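Local atomic coordinates of ABC transporter substrate binding protein (Ribose) (Agrobacterium vitis, PDB entry 5DKV), a protein that probably serves as the sugar-binding component of an ABC transporter and holds alpha-D-tagatopyranose in a cleft between two lobes. Residues Ala271-Pro276 with Thr305-Ser310; Arg151-Ala156 with Lys249-Asp254. All coordinates share one frame; numbering follows the deposited sequence.

In the fold
Contact 1 (271-276 with 305-310) and contact 2 (151-156 with 249-254) have their centres about 11 Å apart and share one beta sheet, in which strands 249-253 and 270-273 are neighbours. Backbone bonds probably join them, from Ile272 N to Ala252 O and from Asp254 N to Ile272 O, each 2.8 Å long. Contact 1 sets strand 270-273 against its other neighbour, strand 299-307, while contact 2 lays helix 142-156 on a face of the sheet. Both reach the tagatopyranose: Gln274 and Asp254, near the sugar ends of the two segments, bond its O4 and O3, and are hydrogen-bonded to each other through Gln274 NE2 and Asp254 OD2.

Contact 1 (Ala271-Pro276 with Thr305-Ser310); sequences AIAQHP and TVINKS. With T6T (alpha-D-tagatopyranose), chain E.
His275 and Thr305 carry an antiparallel strand pair one step further with a side-chain bond: His275 NE2 and Thr305 OG1 lie 2.8 Å apart. The hydroxyl sits at the ring edge, near the ring plane, and the two side chains cross at about a right angle. Thr305 OG1 stands beside its own backbone N (chi1 -62°), which turns it to the imidazole. At the other ring nitrogen, ND1 is bonded to Glu278, and Phe320 stacks on the ring, so the imidazole is fixed in rotation.

Behind this bond the backbones pair regularly. Ala271 and Ile307 exchange two nearly straight bonds, with Ala271 O 2.9 Å from Ile307 N. Ala273 and Thr305 form the next hydrogen-bonded pair, though the N-H of Ala273 meets Thr305 O at a less straight 145°. Between them Ile272 and Val306 make a non-hydrogen-bonded pair, their side chains side by side on one face, where Ile272 CD1 lies 4.0 Å from Val306 CG1 and Ile148 of helix 142-156 touches both. On the other face Ile307 CD1 reaches Ala273 CB at 4.0 Å.

Strand 299-307 runs antiparallel to strand 270-273 inside the mixed sheet of this periplasmic binding protein fold, and the chain continues past Ala273 to the sugar. Gln274, its CB directed away from strand 305-307, extends into the pocket and gives NE2 to the sugar O4 at 2.9 Å, almost straight at 176°. Ser140 OG bonds Gln274 OE1 and Asp254 OD2 bonds NE2, so both ends of the amide are held, which fixes its flip. His275 then occupies the N-cap position of helix 276-291, whose first residue, Pro276, packs on Phe41, Thr44 and Met45 of helix 40-56.

Contact 2 (Arg151-Ala156 with Lys249-Asp254); sequences RSLALA and KVVAFD. With T6T (alpha-D-tagatopyranose), chain E.
Val251 is pressed against the backbone of helix 142-156, and this is the tight part of the contact. Its CG2 lies 3.7 Å from Leu153 N and equally 3.7 Å from Leu153 CB, with Ser152 CB a little farther off. Leu153 CG stands anti to its backbone N (chi1 -172°), and from there CD1 reaches the strand, 3.8 Å from Val251 CG2 and 4.1 Å from Lys249 CB. Phe182 of helix 173-186 touches Leu153, Phe270 touches both Ser152 and Val251, and the hydroxyl of Ser152 is bonded to Ile148 O one turn back in its own helix.

Toward the C-terminal end of the helix the packing gives way to partly exposed residues. Ala156 CB meets Lys249 CB at 3.9 Å, and the lysine chain, bent at chi2 (-58°), passes alongside the last carbonyl, with CE 3.6 Å from Ala156 O. The ammonium itself leads away and is bonded to Gly246 O, so it is the aliphatic part of Lys249 that serves this contact.

At the far end of the strand Asp254 turns to the ligand: the sugar O3 donates to Asp254 OD1 at 2.6 Å. The other carboxylate oxygen, OD2, is bonded to Tyr322 OH, which helps position the group. A helix lying nearly antiparallel (164°) on a strand of a largely parallel sheet, with a ligand-binding residue just past the strand's C-terminal end, is the Rossmann-like alpha/beta layering of a periplasmic sugar-binding protein lobe.

Contact 1 (Ala271-Pro276 with Thr305-Ser310)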
loop_
_atom_site.group_PDB
_atom_site.type_symbol
_atom_site.label_atom_id
_atom_site.label_comp_id
_atom_site.label_asym_id
_atom_site.label_seq_id
_atom_site.Cartn_x
_atom_site.Cartn_y
_atom_site.Cartn_z
ATOM N N ALA A 271 -1.265 -10.632 -9.636
ATOM C CA ALA A 271 -1.552 -9.721 -8.542
ATOM C C ALA A 271 -0.350 -9.711 -7.625
ATOM O O ALA A 271 0.126 -10.761 -7.207
ATOM C CB ALA A 271 -2.813 -10.138 -7.796
ATOM N N ILE A 272 0.161 -8.520 -7.337
ATOM C CA ILE A 272 1.296 -8.366 -6.432
ATOM C C ILE A 272 0.779 -8.053 -5.013
ATOM O O ILE A 272 0.475 -6.915 -4.690
ATOM C CB ILE A 272 2.276 -7.255 -6.902
ATOM C CG1 ILE A 272 2.617 -7.365 -8.400
ATOM C CG2 ILE A 272 3.540 -7.294 -6.037
ATOM C CD1 ILE A 272 3.100 -8.708 -8.824
ATOM N N ALA A 273 0.626 -9.093 -4.192
ATOM C CA ALA A 273 0.140 -8.958 -2.811
ATOM C C ALA A 273 1.229 -8.366 -1.925
ATOM O O ALA A 273 2.336 -8.865 -1.869
ATOM C CB ALA A 273 -0.324 -10.327 -2.251
ATOM N N GLN A 274 0.929 -7.280 -1.230
ATOM C CA GLN A 274 1.734 -6.902 -0.101
ATOM C C GLN A 274 1.388 -7.836 1.043
ATOM O O GLN A 274 0.558 -8.731 0.893
ATOM C CB GLN A 274 1.471 -5.451 0.283
ATOM C CG GLN A 274 1.727 -4.451 -0.855
ATOM C CD GLN A 274 1.577 -3.031 -0.388
ATOM O OE1 GLN A 274 2.487 -2.498 0.210
ATOM N NE2 GLN A 274 0.421 -2.419 -0.650
ATOM N N HIS A 275 2.018 -7.583 2.182
ATOM C CA HIS A 275 1.775 -8.319 3.435
ATOM C C HIS A 275 1.268 -7.366 4.508
ATOM O O HIS A 275 1.960 -7.100 5.475
ATOM C CB HIS A 275 3.053 -8.993 3.897
ATOM C CG HIS A 275 3.505 -10.116 3.009
ATOM N ND1 HIS A 275 4.591 -10.906 3.317
ATOM C CD2 HIS A 275 3.036 -10.573 1.823
ATOM C CE1 HIS A 275 4.773 -11.803 2.368
ATOM N NE2 HIS A 275 3.844 -11.625 1.447
ATOM N N PRO A 276 0.065 -6.815 4.326
ATOM C CA PRO A 276 -0.407 -5.827 5.314
ATOM C C PRO A 276 -0.503 -6.355 6.737
ATOM O O PRO A 276 -0.281 -5.582 7.670
ATOM C CB PRO A 276 -1.799 -5.444 4.800
ATOM C CG PRO A 276 -2.140 -6.457 3.755
ATOM C CD PRO A 276 -0.831 -6.911 3.171
ATOM N N THR A 305 3.984 -11.322 -2.205
ATOM C CA THR A 305 3.578 -12.620 -2.718
ATOM C C THR A 305 2.989 -12.383 -4.100
ATOM O O THR A 305 1.981 -11.689 -4.227
ATOM C CB THR A 305 2.554 -13.299 -1.802
ATOM O OG1 THR A 305 3.136 -13.544 -0.514
ATOM C CG2 THR A 305 2.079 -14.629 -2.381
ATOM N N VAL A 306 3.625 -12.947 -5.123
ATOM C CA VAL A 306 3.135 -12.818 -6.499
ATOM C C VAL A 306 2.133 -13.941 -6.769
ATOM O O VAL A 306 2.463 -15.116 -6.672
ATOM C CB VAL A 306 4.288 -12.846 -7.495
ATOM C CG1 VAL A 306 3.769 -12.642 -8.924
ATOM C CG2 VAL A 306 5.316 -11.739 -7.135
ATOM N N ILE A 307 0.893 -13.551 -7.061
ATOM C CA ILE A 307 -0.213 -14.476 -7.242
ATOM C C ILE A 307 -0.556 -14.553 -8.726
ATOM O O ILE A 307 -0.701 -13.527 -9.405
ATOM C CB ILE A 307 -1.476 -14.056 -6.412
ATOM C CG1 ILE A 307 -1.093 -13.802 -4.954
ATOM C CG2 ILE A 307 -2.561 -15.157 -6.497
ATOM C CD1 ILE A 307 -2.260 -13.317 -4.071
ATOM N N ASN A 308 -0.647 -15.774 -9.242
ATOM C CA ASN A 308 -1.023 -15.992 -10.630
ATOM C C ASN A 308 -2.178 -16.991 -10.712
ATOM O O ASN A 308 -2.662 -17.462 -9.688
ATOM C CB ASN A 308 0.185 -16.496 -11.435
ATOM C CG ASN A 308 0.762 -17.791 -10.878
ATOM O OD1 ASN A 308 0.066 -18.793 -10.791
ATOM N ND2 ASN A 308 2.042 -17.784 -10.540
ATOM N N LYS A 309 -2.599 -17.323 -11.926
ATOM C CA LYS A 309 -3.716 -18.226 -12.164
ATOM C C LYS A 309 -3.527 -19.597 -11.522
ATOM O O LYS A 309 -4.488 -20.223 -11.097
ATOM C CB LYS A 309 -3.906 -18.407 -13.680
ATOM C CG LYS A 309 -5.230 -18.966 -14.117
ATOM C CD LYS A 309 -5.216 -19.186 -15.639
ATOM C CE LYS A 309 -6.615 -19.302 -16.240
ATOM N NZ LYS A 309 -7.518 -20.239 -15.501
ATOM N N SER A 310 -2.278 -20.050 -11.459
ATOM C CA SER A 310 -1.980 -21.394 -10.998
ATOM C C SER A 310 -1.846 -21.461 -9.502
ATOM O O SER A 310 -2.405 -22.359 -8.882
ATOM C CB SER A 310 -0.693 -21.913 -11.629
ATOM O OG SER A 310 -0.887 -22.055 -13.012
HETATM O O3 T6T E . -1.665 -0.023 -2.021
HETATM C C3 T6T E . -2.153 0.187 -0.703
HETATM C C4 T6T E . -1.200 1.029 0.029
HETATM O O4 T6T E . 0.094 0.327 0.123
HETATM C C5 T6T E . -1.045 2.329 -0.630
HETATM O O5 T6T E . -0.209 3.214 0.134
HETATM C C6 T6T E . -2.369 3.064 -0.751
HETATM O O6 T6T E . -3.330 2.210 -1.440
HETATM C C2 T6T E . -3.499 0.933 -0.770
HETATM O O2 T6T E . -3.955 1.101 0.551
HETATM C C1 T6T E . -4.530 0.279 -1.601
HETATM O O1 T6T E . -4.852 -0.993 -1.137
#

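Contact 2 (Arg151-Ala156 with Lys249-Asp254)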
loop_
_atom_site.group_PDB
_atom_site.type_symbol
_atom_site.label_atom_id
_atom_site.label_comp_id
_atom_site.label_asym_id
_atom_site.label_seq_id
_atom_site.Cartn_x
_atom_site.Cartn_y
_atom_site.Cartn_z
ATOM N N ARG A 151 8.621 -6.377 -14.489
ATOM C CA ARG A 151 9.122 -7.642 -15.004
ATOM C C ARG A 151 7.977 -8.603 -15.296
ATOM O O ARG A 151 8.007 -9.319 -16.309
ATOM C CB ARG A 151 10.136 -8.265 -14.025
ATOM C CG ARG A 151 11.468 -7.512 -13.979
ATOM C CD ARG A 151 12.553 -8.284 -13.238
ATOM N NE ARG A 151 12.333 -8.374 -11.794
ATOM C CZ ARG A 151 12.804 -7.505 -10.892
ATOM N NH1 ARG A 151 13.525 -6.457 -11.270
ATOM N NH2 ARG A 151 12.562 -7.686 -9.597
ATOM N N SER A 152 6.963 -8.602 -14.430
ATOM C CA SER A 152 5.778 -9.440 -14.619
ATOM C C SER A 152 5.000 -9.026 -15.871
ATOM O O SER A 152 4.607 -9.870 -16.673
ATOM C CB SER A 152 4.864 -9.380 -13.394
ATOM O OG SER A 152 5.538 -9.841 -12.226
ATOM N N LEU A 153 4.776 -7.726 -16.028
ATOM C CA LEU A 153 4.055 -7.223 -17.192
ATOM C C LEU A 153 4.860 -7.441 -18.451
ATOM O O LEU A 153 4.296 -7.777 -19.489
ATOM C CB LEU A 153 3.698 -5.738 -17.029
ATOM C CG LEU A 153 2.770 -5.142 -18.090
ATOM C CD1 LEU A 153 1.436 -5.861 -18.107
ATOM C CD2 LEU A 153 2.570 -3.649 -17.855
ATOM N N ALA A 154 6.180 -7.262 -18.384
ATOM C CA ALA A 154 6.995 -7.478 -19.570
ATOM C C ALA A 154 6.867 -8.925 -20.021
ATOM O O ALA A 154 6.834 -9.221 -21.217
ATOM C CB ALA A 154 8.464 -7.123 -19.291
ATOM N N LEU A 155 6.813 -9.834 -19.053
ATOM C CA LEU A 155 6.646 -11.258 -19.366
ATOM C C LEU A 155 5.299 -11.497 -20.042
ATOM O O LEU A 155 5.193 -12.212 -21.054
ATOM C CB LEU A 155 6.755 -12.100 -18.088
ATOM C CG LEU A 155 6.627 -13.610 -18.229
ATOM C CD1 LEU A 155 7.824 -14.153 -18.980
ATOM C CD2 LEU A 155 6.515 -14.244 -16.844
ATOM N N ALA A 156 4.268 -10.880 -19.486
ATOM C CA ALA A 156 2.908 -11.098 -19.953
ATOM C C ALA A 156 2.719 -10.624 -21.399
ATOM O O ALA A 156 1.977 -11.257 -22.155
ATOM C CB ALA A 156 1.928 -10.397 -19.038
ATOM N N LYS A 249 -3.039 -7.015 -21.234
ATOM C CA LYS A 249 -2.570 -7.748 -20.061
ATOM C C LYS A 249 -2.630 -6.795 -18.883
ATOM O O LYS A 249 -2.347 -5.601 -19.021
ATOM C CB LYS A 249 -1.147 -8.274 -20.255
ATOM C CG LYS A 249 -0.959 -9.173 -21.487
ATOM C CD LYS A 249 -1.870 -10.383 -21.455
ATOM C CE LYS A 249 -1.557 -11.354 -22.618
ATOM N NZ LYS A 249 -2.468 -12.532 -22.614
ATOM N N VAL A 250 -2.976 -7.323 -17.715
ATOM C CA VAL A 250 -3.054 -6.506 -16.515
ATOM C C VAL A 250 -2.209 -7.090 -15.408
ATOM O O VAL A 250 -2.281 -8.291 -15.111
ATOM C CB VAL A 250 -4.507 -6.371 -16.017
ATOM C CG1 VAL A 250 -4.581 -5.527 -14.715
ATOM C CG2 VAL A 250 -5.400 -5.785 -17.106
ATOM N N VAL A 251 -1.384 -6.228 -14.812
ATOM C CA VAL A 251 -0.690 -6.540 -13.579
ATOM C C VAL A 251 -1.241 -5.570 -12.561
ATOM O O VAL A 251 -1.215 -4.364 -12.752
ATOM C CB VAL A 251 0.859 -6.421 -13.686
ATOM C CG1 VAL A 251 1.522 -6.582 -12.328
ATOM C CG2 VAL A 251 1.384 -7.462 -14.640
ATOM N N ALA A 252 -1.762 -6.133 -11.478
ATOM C CA ALA A 252 -2.435 -5.365 -10.460
ATOM C C ALA A 252 -1.711 -5.484 -9.150
ATOM O O ALA A 252 -1.435 -6.584 -8.683
ATOM C CB ALA A 252 -3.859 -5.842 -10.299
ATOM N N PHE A 253 -1.416 -4.342 -8.548
ATOM C CA PHE A 253 -0.881 -4.311 -7.201
ATOM C C PHE A 253 -1.995 -4.558 -6.210
ATOM O O PHE A 253 -3.131 -4.171 -6.448
ATOM C CB PHE A 253 -0.223 -2.960 -6.908
ATOM C CG PHE A 253 1.074 -3.065 -6.140
ATOM C CD1 PHE A 253 2.246 -3.393 -6.777
ATOM C CD2 PHE A 253 1.113 -2.808 -4.766
ATOM C CE1 PHE A 253 3.425 -3.494 -6.095
ATOM C CE2 PHE A 253 2.313 -2.895 -4.072
ATOM C CZ PHE A 253 3.464 -3.233 -4.733
ATOM N N ASP A 254 -1.642 -5.198 -5.097
ATOM C CA ASP A 254 -2.555 -5.586 -4.017
ATOM C C ASP A 254 -3.412 -6.780 -4.428
ATOM O O ASP A 254 -3.369 -7.228 -5.580
ATOM C CB ASP A 254 -3.404 -4.397 -3.531
ATOM C CG ASP A 254 -2.547 -3.327 -2.862
ATOM O OD1 ASP A 254 -2.588 -2.144 -3.294
ATOM O OD2 ASP A 254 -1.811 -3.696 -1.904
HETATM O O3 T6T E . -1.665 -0.023 -2.021
HETATM C C3 T6T E . -2.153 0.187 -0.703
HETATM C C4 T6T E . -1.200 1.029 0.029
HETATM O O4 T6T E . 0.094 0.327 0.123
HETATM C C5 T6T E . -1.045 2.329 -0.630
HETATM O O5 T6T E . -0.209 3.214 0.134
HETATM C C6 T6T E . -2.369 3.064 -0.751
HETATM O O6 T6T E . -3.330 2.210 -1.440
HETATM C C2 T6T E . -3.499 0.933 -0.770
HETATM O O2 T6T E . -3.955 1.101 0.551
HETATM C C1 T6T E . -4.530 0.279 -1.601
HETATM O O1 T6T E . -4.852 -0.993 -1.137
#